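SPbeta prophage-derived aminoglycoside N(3')-acetyltransferase-like protein YokD (Bacillus subtilis, PDB 2NYG) binds coenzyme A, belongs to the antibiotic N-acetyltransferase family and may contribute to antibiotic resistance. Local coordinates at residues Cys183-Pro192 / Ala255-Ile264. Sequence-based numbering, arbitrary orientation.
Sequences CFHLAEYRIP and AVDFAEKWFI
Val256 and Phe184 owe their meetings to their first torsions. CG1 of Val256 stands anti to the backbone N (chi1 -180°), which carries it to Leu186 CD2 at 3.8 Å, the two side chains crossing at about a right angle, and to NH1 of Arg190. CG2 instead lies 3.7 Å from Cys183 O. The ring of Phe184, with CG anti to the carbonyl carbon (chi1 -73°), is carried to helix 252-268, where its CE2 edge reaches Ala255 O at 3.4 Å, near the ring plane, and CD2 lies 3.6 Å from Ala259 CB. Ala187 CB is a single small knob in a hole formed by Val256, Ala259, Glu260 and Phe263; consistent with the small alanine side chains, the axes of helices 183-187 and 255-264 come within 8.0 Å, at 46°. The contact thus joins a short helix and its following turn to the helix after strand 245-251 of the mixed sheet, away from the coenzyme A site. Beyond the type I turn from Ala187 to Arg190, Ile191 continues the apolar seam, its CG2 3.7 Å from Ile264 CG1. Glu188 CG approaches the Phe263 ring obliquely, while its carboxylate accepts bonds from His185 ND1 and Arg220 N. Leu186 CG covers one face of the Arg190 guanidinium, whose NE forms a salt bridge with Glu157. With no hydrogen bond crossing between the segments, cohesion rests on apolar burial, and Arg190 and Glu188 bond to groups other than helix 255-264.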
ATOM      1  N   CYS A 183      21.327  -3.353  -5.962  1.00 32.52           N
ATOM      2  CA  CYS A 183      22.544  -4.045  -5.559  1.00 33.72           C
ATOM      3  C   CYS A 183      23.829  -3.299  -5.930  1.00 33.87           C
ATOM      4  O   CYS A 183      24.820  -3.365  -5.195  1.00 35.10           O
ATOM      5  CB  CYS A 183      22.581  -5.460  -6.140  1.00 33.66           C
ATOM      6  SG  CYS A 183      22.678  -5.517  -7.926  1.00 42.61           S
ATOM      7  N   PHE A 184      23.822  -2.592  -7.057  1.00 33.04           N
ATOM      8  CA  PHE A 184      25.001  -1.846  -7.482  1.00 33.26           C
ATOM      9  C   PHE A 184      25.511  -0.842  -6.448  1.00 34.57           C
ATOM     10  O   PHE A 184      26.722  -0.648  -6.319  1.00 34.24           O
ATOM     11  CB  PHE A 184      24.719  -1.136  -8.802  1.00 32.10           C
ATOM     12  CG  PHE A 184      24.654  -2.063  -9.974  1.00 32.32           C
ATOM     13  CD1 PHE A 184      23.909  -1.736 -11.096  1.00 32.12           C
ATOM     14  CD2 PHE A 184      25.335  -3.279  -9.949  1.00 31.70           C
ATOM     15  CE1 PHE A 184      23.841  -2.609 -12.176  1.00 31.31           C
ATOM     16  CE2 PHE A 184      25.271  -4.154 -11.020  1.00 29.72           C
ATOM     17  CZ  PHE A 184      24.524  -3.820 -12.134  1.00 31.05           C
ATOM     18  N   HIS A 185      24.593  -0.205  -5.721  1.00 33.51           N
ATOM     19  CA  HIS A 185      24.987   0.755  -4.707  1.00 34.66           C
ATOM     20  C   HIS A 185      26.068   0.147  -3.827  1.00 35.87           C
ATOM     21  O   HIS A 185      26.987   0.843  -3.417  1.00 36.97           O
ATOM     22  CB  HIS A 185      23.808   1.152  -3.809  1.00 37.49           C
ATOM     23  CG  HIS A 185      22.845   2.121  -4.429  1.00 38.24           C
ATOM     24  ND1 HIS A 185      23.210   3.388  -4.825  1.00 38.84           N
ATOM     25  CD2 HIS A 185      21.514   2.022  -4.663  1.00 38.74           C
ATOM     26  CE1 HIS A 185      22.145   4.030  -5.273  1.00 39.41           C
ATOM     27  NE2 HIS A 185      21.103   3.224  -5.186  1.00 40.05           N
ATOM     28  N   LEU A 186      25.956  -1.143  -3.522  1.00 35.08           N
ATOM     29  CA  LEU A 186      26.947  -1.795  -2.672  1.00 36.24           C
ATOM     30  C   LEU A 186      28.380  -1.624  -3.198  1.00 37.40           C
ATOM     31  O   LEU A 186      29.305  -1.379  -2.416  1.00 38.42           O
ATOM     32  CB  LEU A 186      26.625  -3.282  -2.514  1.00 36.65           C
ATOM     33  CG  LEU A 186      27.606  -4.152  -1.712  1.00 38.47           C
ATOM     34  CD1 LEU A 186      27.726  -3.693  -0.255  1.00 35.30           C
ATOM     35  CD2 LEU A 186      27.123  -5.588  -1.783  1.00 39.61           C
ATOM     36  N   ALA A 187      28.569  -1.755  -4.511  1.00 37.63           N
ATOM     37  CA  ALA A 187      29.892  -1.585  -5.102  1.00 36.74           C
ATOM     38  C   ALA A 187      30.457  -0.187  -4.784  1.00 36.59           C
ATOM     39  O   ALA A 187      31.665  -0.028  -4.585  1.00 36.83           O
ATOM     40  CB  ALA A 187      29.818  -1.800  -6.596  1.00 35.34           C
ATOM     41  N   GLU A 188      29.586   0.818  -4.722  1.00 34.95           N
ATOM     42  CA  GLU A 188      30.023   2.177  -4.417  1.00 34.73           C
ATOM     43  C   GLU A 188      30.705   2.309  -3.060  1.00 35.42           C
ATOM     44  O   GLU A 188      31.284   3.349  -2.766  1.00 38.41           O
ATOM     45  CB  GLU A 188      28.850   3.166  -4.521  1.00 34.39           C
ATOM     46  CG  GLU A 188      28.413   3.422  -5.960  1.00 34.44           C
ATOM     47  CD  GLU A 188      27.184   4.298  -6.089  1.00 36.31           C
ATOM     48  OE1 GLU A 188      26.110   3.909  -5.578  1.00 35.23           O
ATOM     49  OE2 GLU A 188      27.284   5.372  -6.717  1.00 35.91           O
ATOM     50  N   TYR A 189      30.649   1.267  -2.235  1.00 35.66           N
ATOM     51  CA  TYR A 189      31.319   1.300  -0.933  1.00 36.07           C
ATOM     52  C   TYR A 189      32.618   0.470  -0.975  1.00 35.54           C
ATOM     53  O   TYR A 189      33.287   0.274   0.046  1.00 35.58           O
ATOM     54  CB  TYR A 189      30.414   0.744   0.170  1.00 38.40           C
ATOM     55  CG  TYR A 189      29.124   1.499   0.422  1.00 41.18           C
ATOM     56  CD1 TYR A 189      28.015   1.324  -0.411  1.00 41.83           C
ATOM     57  CD2 TYR A 189      28.985   2.338   1.532  1.00 41.81           C
ATOM     58  CE1 TYR A 189      26.804   1.953  -0.145  1.00 40.46           C
ATOM     59  CE2 TYR A 189      27.772   2.973   1.810  1.00 42.31           C
ATOM     60  CZ  TYR A 189      26.686   2.770   0.962  1.00 42.38           C
ATOM     61  OH  TYR A 189      25.471   3.362   1.220  1.00 41.07           O
ATOM     62  N   ARG A 190      32.973  -0.007  -2.164  1.00 33.56           N
ATOM     63  CA  ARG A 190      34.169  -0.818  -2.351  1.00 33.52           C
ATOM     64  C   ARG A 190      35.130  -0.197  -3.370  1.00 33.33           C
ATOM     65  O   ARG A 190      36.010  -0.883  -3.892  1.00 32.35           O
ATOM     66  CB  ARG A 190      33.747  -2.223  -2.795  1.00 33.48           C
ATOM     67  CG  ARG A 190      32.776  -2.867  -1.817  1.00 35.55           C
ATOM     68  CD  ARG A 190      32.221  -4.218  -2.252  1.00 34.49           C
ATOM     69  NE  ARG A 190      31.602  -4.897  -1.113  1.00 34.88           N
ATOM     70  CZ  ARG A 190      30.979  -6.071  -1.160  1.00 36.39           C
ATOM     71  NH1 ARG A 190      30.869  -6.729  -2.305  1.00 37.18           N
ATOM     72  NH2 ARG A 190      30.478  -6.594  -0.049  1.00 34.12           N
ATOM     73  N   ILE A 191      34.967   1.100  -3.638  1.00 32.04           N
ATOM     74  CA  ILE A 191      35.809   1.810  -4.603  1.00 31.09           C
ATOM     75  C   ILE A 191      36.506   3.042  -4.022  1.00 32.73           C
ATOM     76  O   ILE A 191      36.071   3.590  -3.012  1.00 36.93           O
ATOM     77  CB  ILE A 191      35.000   2.242  -5.841  1.00 29.60           C
ATOM     78  CG1 ILE A 191      33.914   3.244  -5.454  1.00 25.91           C
ATOM     79  CG2 ILE A 191      34.424   1.010  -6.518  1.00 29.34           C
ATOM     80  CD1 ILE A 191      33.418   4.092  -6.611  1.00 23.54           C
ATOM     81  N   PRO A 192      37.604   3.491  -4.657  1.00 32.05           N
ATOM     82  CA  PRO A 192      38.400   4.654  -4.232  1.00 32.28           C
ATOM     83  C   PRO A 192      37.628   5.964  -4.116  1.00 32.58           C
ATOM     84  O   PRO A 192      37.822   6.745  -3.181  1.00 33.92           O
ATOM     85  CB  PRO A 192      39.496   4.726  -5.290  1.00 30.82           C
ATOM     86  CG  PRO A 192      39.674   3.289  -5.656  1.00 30.38           C
ATOM     87  CD  PRO A 192      38.257   2.804  -5.783  1.00 31.56           C
ATOM     88  N   ALA A 255      27.017  -9.387 -10.095  1.00 38.01           N
ATOM     89  CA  ALA A 255      26.699  -8.040 -10.533  1.00 36.47           C
ATOM     90  C   ALA A 255      27.460  -7.017  -9.702  1.00 36.10           C
ATOM     91  O   ALA A 255      27.989  -6.043 -10.226  1.00 36.46           O
ATOM     92  CB  ALA A 255      25.184  -7.797 -10.427  1.00 34.74           C
ATOM     93  N   VAL A 256      27.516  -7.223  -8.399  1.00 35.60           N
ATOM     94  CA  VAL A 256      28.222  -6.262  -7.568  1.00 36.81           C
ATOM     95  C   VAL A 256      29.699  -6.208  -7.944  1.00 36.64           C
ATOM     96  O   VAL A 256      30.265  -5.126  -8.127  1.00 36.00           O
ATOM     97  CB  VAL A 256      28.093  -6.591  -6.051  1.00 35.28           C
ATOM     98  CG1 VAL A 256      28.838  -5.553  -5.226  1.00 34.01           C
ATOM     99  CG2 VAL A 256      26.629  -6.599  -5.643  1.00 34.45           C
ATOM    100  N   ASP A 257      30.312  -7.377  -8.079  1.00 34.93           N
ATOM    101  CA  ASP A 257      31.723  -7.437  -8.412  1.00 34.90           C
ATOM    102  C   ASP A 257      32.055  -6.691  -9.684  1.00 34.02           C
ATOM    103  O   ASP A 257      33.023  -5.942  -9.709  1.00 35.60           O
ATOM    104  CB  ASP A 257      32.197  -8.890  -8.506  1.00 34.84           C
ATOM    105  CG  ASP A 257      32.233  -9.573  -7.152  1.00 35.14           C
ATOM    106  OD1 ASP A 257      32.272  -8.845  -6.131  1.00 34.01           O
ATOM    107  OD2 ASP A 257      32.237 -10.826  -7.109  1.00 33.95           O
ATOM    108  N   PHE A 258      31.252  -6.884 -10.727  1.00 31.99           N
ATOM    109  CA  PHE A 258      31.476  -6.212 -12.001  1.00 30.44           C
ATOM    110  C   PHE A 258      31.312  -4.708 -11.857  1.00 31.20           C
ATOM    111  O   PHE A 258      32.057  -3.940 -12.449  1.00 29.48           O
ATOM    112  CB  PHE A 258      30.503  -6.720 -13.056  1.00 29.65           C
ATOM    113  CG  PHE A 258      30.745  -6.151 -14.419  1.00 30.13           C
ATOM    114  CD1 PHE A 258      31.655  -6.749 -15.285  1.00 30.72           C
ATOM    115  CD2 PHE A 258      30.075  -5.001 -14.835  1.00 30.57           C
ATOM    116  CE1 PHE A 258      31.897  -6.209 -16.551  1.00 32.45           C
ATOM    117  CE2 PHE A 258      30.305  -4.449 -16.094  1.00 30.96           C
ATOM    118  CZ  PHE A 258      31.220  -5.052 -16.957  1.00 30.68           C
ATOM    119  N   ALA A 259      30.321  -4.301 -11.071  1.00 31.13           N
ATOM    120  CA  ALA A 259      30.049  -2.892 -10.830  1.00 31.01           C
ATOM    121  C   ALA A 259      31.275  -2.222 -10.210  1.00 32.08           C
ATOM    122  O   ALA A 259      31.654  -1.105 -10.571  1.00 31.52           O
ATOM    123  CB  ALA A 259      28.859  -2.759  -9.908  1.00 29.10           C
ATOM    124  N   GLU A 260      31.887  -2.914  -9.262  1.00 33.52           N
ATOM    125  CA  GLU A 260      33.065  -2.403  -8.601  1.00 34.68           C
ATOM    126  C   GLU A 260      34.139  -2.123  -9.647  1.00 34.09           C
ATOM    127  O   GLU A 260      34.628  -1.007  -9.754  1.00 32.64           O
ATOM    128  CB  GLU A 260      33.559  -3.423  -7.561  1.00 35.20           C
ATOM    129  CG  GLU A 260      34.951  -3.164  -7.016  1.00 37.52           C
ATOM    130  CD  GLU A 260      35.258  -4.026  -5.815  1.00 40.55           C
ATOM    131  OE1 GLU A 260      34.823  -5.194  -5.801  1.00 44.39           O
ATOM    132  OE2 GLU A 260      35.938  -3.547  -4.886  1.00 42.06           O
ATOM    133  N   LYS A 261      34.483  -3.133 -10.434  1.00 32.86           N
ATOM    134  CA  LYS A 261      35.507  -2.986 -11.454  1.00 34.90           C
ATOM    135  C   LYS A 261      35.221  -1.897 -12.481  1.00 34.84           C
ATOM    136  O   LYS A 261      36.089  -1.068 -12.769  1.00 35.80           O
ATOM    137  CB  LYS A 261      35.752  -4.330 -12.129  1.00 35.01           C
ATOM    138  CG  LYS A 261      36.352  -5.315 -11.157  1.00 37.35           C
ATOM    139  CD  LYS A 261      36.612  -6.668 -11.754  1.00 41.99           C
ATOM    140  CE  LYS A 261      37.362  -7.521 -10.753  1.00 45.31           C
ATOM    141  NZ  LYS A 261      37.810  -8.809 -11.333  1.00 49.59           N
ATOM    142  N   TRP A 262      34.012  -1.883 -13.026  1.00 34.84           N
ATOM    143  CA  TRP A 262      33.634  -0.856 -13.986  1.00 35.16           C
ATOM    144  C   TRP A 262      33.901   0.508 -13.332  1.00 36.09           C
ATOM    145  O   TRP A 262      34.492   1.387 -13.945  1.00 36.11           O
ATOM    146  CB  TRP A 262      32.156  -0.989 -14.346  1.00 31.56           C
ATOM    147  CG  TRP A 262      31.714  -0.093 -15.457  1.00 32.45           C
ATOM    148  CD1 TRP A 262      31.555  -0.435 -16.764  1.00 34.45           C
ATOM    149  CD2 TRP A 262      31.345   1.287 -15.354  1.00 31.45           C
ATOM    150  NE1 TRP A 262      31.099   0.644 -17.488  1.00 33.83           N
ATOM    151  CE2 TRP A 262      30.964   1.716 -16.647  1.00 33.58           C
ATOM    152  CE3 TRP A 262      31.297   2.204 -14.296  1.00 28.94           C
ATOM    153  CZ2 TRP A 262      30.540   3.022 -16.911  1.00 32.49           C
ATOM    154  CZ3 TRP A 262      30.875   3.498 -14.552  1.00 29.65           C
ATOM    155  CH2 TRP A 262      30.501   3.896 -15.851  1.00 31.67           C
ATOM    156  N   PHE A 263      33.462   0.679 -12.089  1.00 37.17           N
ATOM    157  CA  PHE A 263      33.681   1.928 -11.364  1.00 37.60           C
ATOM    158  C   PHE A 263      35.170   2.222 -11.149  1.00 39.10           C
ATOM    159  O   PHE A 263      35.634   3.320 -11.445  1.00 41.55           O
ATOM    160  CB  PHE A 263      33.002   1.895  -9.981  1.00 36.75           C
ATOM    161  CG  PHE A 263      31.512   2.105 -10.008  1.00 34.13           C
ATOM    162  CD1 PHE A 263      30.959   3.154 -10.723  1.00 32.64           C
ATOM    163  CD2 PHE A 263      30.664   1.274  -9.282  1.00 32.96           C
ATOM    164  CE1 PHE A 263      29.588   3.376 -10.719  1.00 33.12           C
ATOM    165  CE2 PHE A 263      29.292   1.489  -9.273  1.00 32.23           C
ATOM    166  CZ  PHE A 263      28.754   2.541  -9.992  1.00 32.90           C
ATOM    167  N   ILE A 264      35.903   1.246 -10.621  1.00 39.23           N
ATOM    168  CA  ILE A 264      37.321   1.415 -10.339  1.00 41.29           C
ATOM    169  C   ILE A 264      38.142   1.824 -11.558  1.00 43.60           C
ATOM    170  O   ILE A 264      38.937   2.774 -11.501  1.00 44.39           O
ATOM    171  CB  ILE A 264      37.943   0.112  -9.760  1.00 41.08           C
ATOM    172  CG1 ILE A 264      37.354  -0.185  -8.384  1.00 40.69           C
ATOM    173  CG2 ILE A 264      39.453   0.257  -9.642  1.00 37.50           C
ATOM    174  CD1 ILE A 264      37.902  -1.450  -7.740  1.00 39.91           C
TER